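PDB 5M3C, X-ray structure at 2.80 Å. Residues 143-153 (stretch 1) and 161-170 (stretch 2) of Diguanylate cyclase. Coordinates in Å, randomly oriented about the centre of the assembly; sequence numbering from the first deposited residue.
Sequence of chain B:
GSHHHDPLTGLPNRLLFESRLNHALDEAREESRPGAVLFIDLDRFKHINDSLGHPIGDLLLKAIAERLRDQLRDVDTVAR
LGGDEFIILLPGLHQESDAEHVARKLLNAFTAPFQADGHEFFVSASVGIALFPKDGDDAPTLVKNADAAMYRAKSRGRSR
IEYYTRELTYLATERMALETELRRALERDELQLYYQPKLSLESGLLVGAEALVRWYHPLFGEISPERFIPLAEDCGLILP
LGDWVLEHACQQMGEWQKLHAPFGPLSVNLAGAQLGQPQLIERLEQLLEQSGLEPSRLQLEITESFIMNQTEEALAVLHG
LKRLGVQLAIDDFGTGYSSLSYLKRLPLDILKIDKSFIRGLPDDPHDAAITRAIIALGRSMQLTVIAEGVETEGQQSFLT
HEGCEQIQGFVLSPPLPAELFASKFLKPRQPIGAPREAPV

Stretch 1 (143-153) VKNADAAMYRA
Stretch 2, residues 161-170: IEYYTRELTY

Residues 143-153 are helical throughout, with phi between -70° and -53° and psi between -58° and -32°, and the regular i to i-4 ladder is intact: Ala148 N to Lys144 O is 2.9 Å, Arg152 N to Ala148 O 2.8 Å and Ala153 N to Ala149 O 2.8 Å. Stretch 2 begins as a strand at 161-163 (phi/psi -122/143, -139/142 and -92/157), runs extended through Tyr164 and Thr165, and then reverses in a type I turn from Thr165 to Leu168, closed by Leu168 N to Thr165 O at 2.8 Å. Arg166 (-39/-40) and Glu167 (-87/-7) occupy the turn's corners, and Leu168 to Tyr170 are helical.

Strand and helix axes approach to 7.0 Å with their N-to-C directions 133° apart, so the strand runs obliquely against the helix. The register is set by CA neighbours: Ala153 with Glu162 (5.2 Å between their CA atoms), Ala149 with Tyr164 (5.0 Å CA to CA) and Ala148 with Thr169 (5.2 Å CA to CA). Such short spacings suit the small side chains on the helix. The CB of Ala149 points toward stretch 2 and lies 3.5 Å from Glu162 O and 4.0 Å from Tyr164 N, packing directly on backbone.

No hydrogen bond crosses the interface among the modelled atoms; the 539 Å² buried, both sides summed, is held by shape and apolar contact. Leu168 (chi1 -77°, m; chi2 -164°, t) points toward the helix and uses several of its atoms. Its CB is 4.1 Å from Ala148 CB, its CD1 is 3.7 Å from Ala149 CA, and its CD2 is 3.6 Å from Arg152 CD; CD1 of Leu168 is also 3.8 Å from Arg152 CB, so both methyls of Leu168 pack on Arg152.

Arg152 leaves the helix with chi1 179° (t), bends at chi2 62° (p) and then extends with chi3 156° (t) and chi4 175°. This path lays its aliphatic part along stretch 2, with CG 4.1 Å from Glu162 CG. Its NH1 ends 4.5 Å from Glu167 OE2, beyond salt-bridge range; because that oxygen lies well out of the guanidinium plane, no N-H points at it and only charge attraction remains. Glu167 (chi1 64°, p; chi2 -179°, t) starts sideways, but its end comes nearer the helix.

Glu162 is folded by two m torsions (chi1 -70°, chi2 -67°; chi3 -39°), which put its CG 3.3 Å from Ala153 CA and 3.5 Å from Ala153 CB. Thus its methylene, rather than its carboxylate, makes the close contact with Ala153.

Tyr164 (chi1 175°, t; chi2 69°) starts sideways, yet its ring swings beneath Asn145. Asn145 (chi1 -64°, m; chi2 -9°) sets its CB 3.6 Å from the Tyr164 ring centroid and 15° off the normal, a CH-pi contact over the face, while its CG is 3.4 Å from Tyr164 CZ. Asn145 ND2 is hydrogen-bonded elsewhere in the structure. Thr169 (chi1 48°, p) places CG2 3.9 Å from Ala148 CB and 3.8 Å from Asn145 OD1.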

# COMPACT_ATOMS: atom_id res chain seq x y z
N VAL B 143 -26.49 28.92 10.82
CA VAL B 143 -26.17 28.52 9.45
C VAL B 143 -24.67 28.65 9.21
O VAL B 143 -24.03 27.72 8.71
CB VAL B 143 -26.94 29.37 8.42
CG1 VAL B 143 -26.31 29.23 7.04
CG2 VAL B 143 -28.40 28.96 8.38
N LYS B 144 -24.11 29.80 9.58
CA LYS B 144 -22.67 30.04 9.43
C LYS B 144 -21.87 28.93 10.08
O LYS B 144 -21.06 28.26 9.44
CB LYS B 144 -22.30 31.39 10.07
CG LYS B 144 -20.81 31.72 10.01
N ASN B 145 -22.10 28.73 11.37
CA ASN B 145 -21.36 27.73 12.13
C ASN B 145 -21.60 26.32 11.58
O ASN B 145 -20.68 25.51 11.54
CB ASN B 145 -21.73 27.81 13.61
CG ASN B 145 -21.32 29.13 14.24
OD1 ASN B 145 -20.62 29.93 13.63
ND2 ASN B 145 -21.76 29.36 15.47
N ALA B 146 -22.83 26.04 11.15
CA ALA B 146 -23.13 24.73 10.56
C ALA B 146 -22.38 24.53 9.24
O ALA B 146 -22.01 23.42 8.88
CB ALA B 146 -24.63 24.57 10.34
N ASP B 147 -22.17 25.63 8.53
CA ASP B 147 -21.44 25.62 7.27
C ASP B 147 -19.96 25.35 7.51
O ASP B 147 -19.33 24.56 6.80
CB ASP B 147 -21.61 26.96 6.55
CG ASP B 147 -21.22 26.90 5.09
OD1 ASP B 147 -21.39 25.82 4.48
OD2 ASP B 147 -20.76 27.93 4.56
N ALA B 148 -19.40 26.01 8.52
CA ALA B 148 -17.99 25.81 8.88
C ALA B 148 -17.71 24.34 9.17
O ALA B 148 -16.72 23.78 8.68
CB ALA B 148 -17.64 26.66 10.09
N ALA B 149 -18.57 23.72 9.96
CA ALA B 149 -18.44 22.30 10.29
C ALA B 149 -18.43 21.45 9.03
O ALA B 149 -17.71 20.47 8.93
CB ALA B 149 -19.56 21.86 11.22
N MET B 150 -19.25 21.84 8.05
CA MET B 150 -19.29 21.13 6.78
C MET B 150 -17.94 21.23 6.09
O MET B 150 -17.44 20.25 5.55
CB MET B 150 -20.39 21.68 5.88
CG MET B 150 -20.39 21.07 4.48
SD MET B 150 -19.05 21.67 3.44
CE MET B 150 -19.59 23.36 3.17
N TYR B 151 -17.34 22.42 6.10
CA TYR B 151 -16.02 22.62 5.51
C TYR B 151 -14.96 21.81 6.28
O TYR B 151 -14.02 21.28 5.69
CB TYR B 151 -15.65 24.10 5.47
CG TYR B 151 -16.29 24.86 4.33
CD1 TYR B 151 -16.05 24.48 3.01
CD2 TYR B 151 -17.12 25.94 4.56
CE1 TYR B 151 -16.64 25.16 1.96
CE2 TYR B 151 -17.71 26.63 3.52
CZ TYR B 151 -17.46 26.23 2.22
OH TYR B 151 -18.04 26.91 1.17
N ARG B 152 -15.13 21.73 7.59
CA ARG B 152 -14.26 20.90 8.41
C ARG B 152 -14.37 19.44 7.98
O ARG B 152 -13.37 18.78 7.72
CB ARG B 152 -14.63 21.04 9.89
CG ARG B 152 -13.80 20.18 10.83
CD ARG B 152 -12.32 20.55 10.77
NE ARG B 152 -11.63 20.18 12.01
CZ ARG B 152 -10.32 20.30 12.20
NH1 ARG B 152 -9.78 19.94 13.35
NH2 ARG B 152 -9.55 20.78 11.23
N ALA B 153 -15.60 18.92 7.92
CA ALA B 153 -15.82 17.57 7.43
C ALA B 153 -15.22 17.42 6.04
O ALA B 153 -14.74 16.35 5.67
CB ALA B 153 -17.31 17.26 7.40
N ILE B 161 -19.03 13.15 9.06
CA ILE B 161 -19.81 14.12 9.81
C ILE B 161 -18.91 14.87 10.78
O ILE B 161 -17.99 14.29 11.35
CB ILE B 161 -20.94 13.41 10.59
CG1 ILE B 161 -21.96 12.82 9.61
CG2 ILE B 161 -21.63 14.38 11.54
CD1 ILE B 161 -23.01 11.94 10.25
N GLU B 162 -19.16 16.16 10.96
CA GLU B 162 -18.39 16.94 11.93
C GLU B 162 -19.26 17.91 12.72
O GLU B 162 -20.20 18.51 12.19
CB GLU B 162 -17.28 17.71 11.22
CG GLU B 162 -16.16 16.84 10.68
CD GLU B 162 -15.35 16.17 11.78
OE1 GLU B 162 -15.09 16.83 12.82
OE2 GLU B 162 -14.96 15.00 11.60
N TYR B 163 -18.93 18.06 14.00
CA TYR B 163 -19.61 19.03 14.86
C TYR B 163 -18.88 20.36 14.84
O TYR B 163 -17.69 20.43 14.54
CB TYR B 163 -19.70 18.50 16.29
CG TYR B 163 -20.83 17.53 16.49
CD1 TYR B 163 -20.64 16.17 16.29
CD2 TYR B 163 -22.09 17.97 16.87
CE1 TYR B 163 -21.68 15.27 16.47
CE2 TYR B 163 -23.13 17.08 17.05
CZ TYR B 163 -22.92 15.73 16.85
OH TYR B 163 -23.95 14.83 17.03
N TYR B 164 -19.60 21.42 15.18
CA TYR B 164 -19.02 22.75 15.22
C TYR B 164 -18.07 22.88 16.40
O TYR B 164 -18.26 22.23 17.42
CB TYR B 164 -20.12 23.81 15.31
CG TYR B 164 -19.59 25.21 15.47
CD1 TYR B 164 -18.92 25.84 14.42
CD2 TYR B 164 -19.74 25.91 16.66
CE1 TYR B 164 -18.42 27.12 14.56
CE2 TYR B 164 -19.24 27.19 16.80
CZ TYR B 164 -18.58 27.79 15.75
OH TYR B 164 -18.09 29.07 15.88
N THR B 165 -17.05 23.70 16.24
CA THR B 165 -16.17 24.07 17.34
C THR B 165 -15.73 25.52 17.17
O THR B 165 -15.58 26.01 16.05
CB THR B 165 -14.93 23.15 17.45
OG1 THR B 165 -14.01 23.44 16.38
CG2 THR B 165 -15.32 21.67 17.40
N ARG B 166 -15.52 26.20 18.29
CA ARG B 166 -15.19 27.62 18.30
C ARG B 166 -14.24 28.04 17.17
O ARG B 166 -14.42 29.10 16.56
CB ARG B 166 -14.58 28.01 19.65
CG ARG B 166 -14.15 29.47 19.76
CD ARG B 166 -13.56 29.77 21.13
N GLU B 167 -13.26 27.20 16.88
CA GLU B 167 -12.17 27.55 15.97
C GLU B 167 -12.46 27.28 14.48
O GLU B 167 -11.67 27.67 13.62
CB GLU B 167 -10.90 26.79 16.36
CG GLU B 167 -11.01 25.28 16.23
CD GLU B 167 -9.75 24.54 16.65
OE1 GLU B 167 -8.93 25.12 17.40
OE2 GLU B 167 -9.58 23.37 16.23
N LEU B 168 -13.58 26.63 14.18
CA LEU B 168 -13.81 26.11 12.83
C LEU B 168 -14.01 27.18 11.75
O LEU B 168 -13.59 26.98 10.61
CB LEU B 168 -15.01 25.15 12.83
CG LEU B 168 -14.75 23.75 13.37
CD1 LEU B 168 -15.87 22.81 12.96
CD2 LEU B 168 -13.41 23.21 12.89
N THR B 169 -14.66 28.29 12.09
CA THR B 169 -14.95 29.33 11.10
C THR B 169 -13.67 29.90 10.49
O THR B 169 -13.54 29.95 9.26
CB THR B 169 -15.77 30.48 11.71
OG1 THR B 169 -15.17 30.90 12.95
CG2 THR B 169 -17.20 30.05 11.96
N TYR B 170 -12.74 30.31 11.34
CA TYR B 170 -11.47 30.88 10.88
C TYR B 170 -10.71 29.93 9.95
O TYR B 170 -10.22 30.33 8.89
CB TYR B 170 -10.59 31.25 12.08
CG TYR B 170 -9.16 31.57 11.71
CD1 TYR B 170 -8.78 32.85 11.33
CD2 TYR B 170 -8.18 30.58 11.75
CE1 TYR B 170 -7.47 33.14 11.00
CE2 TYR B 170 -6.87 30.86 11.42
CZ TYR B 170 -6.51 32.14 11.04
OH TYR B 170 -5.20 32.42 10.71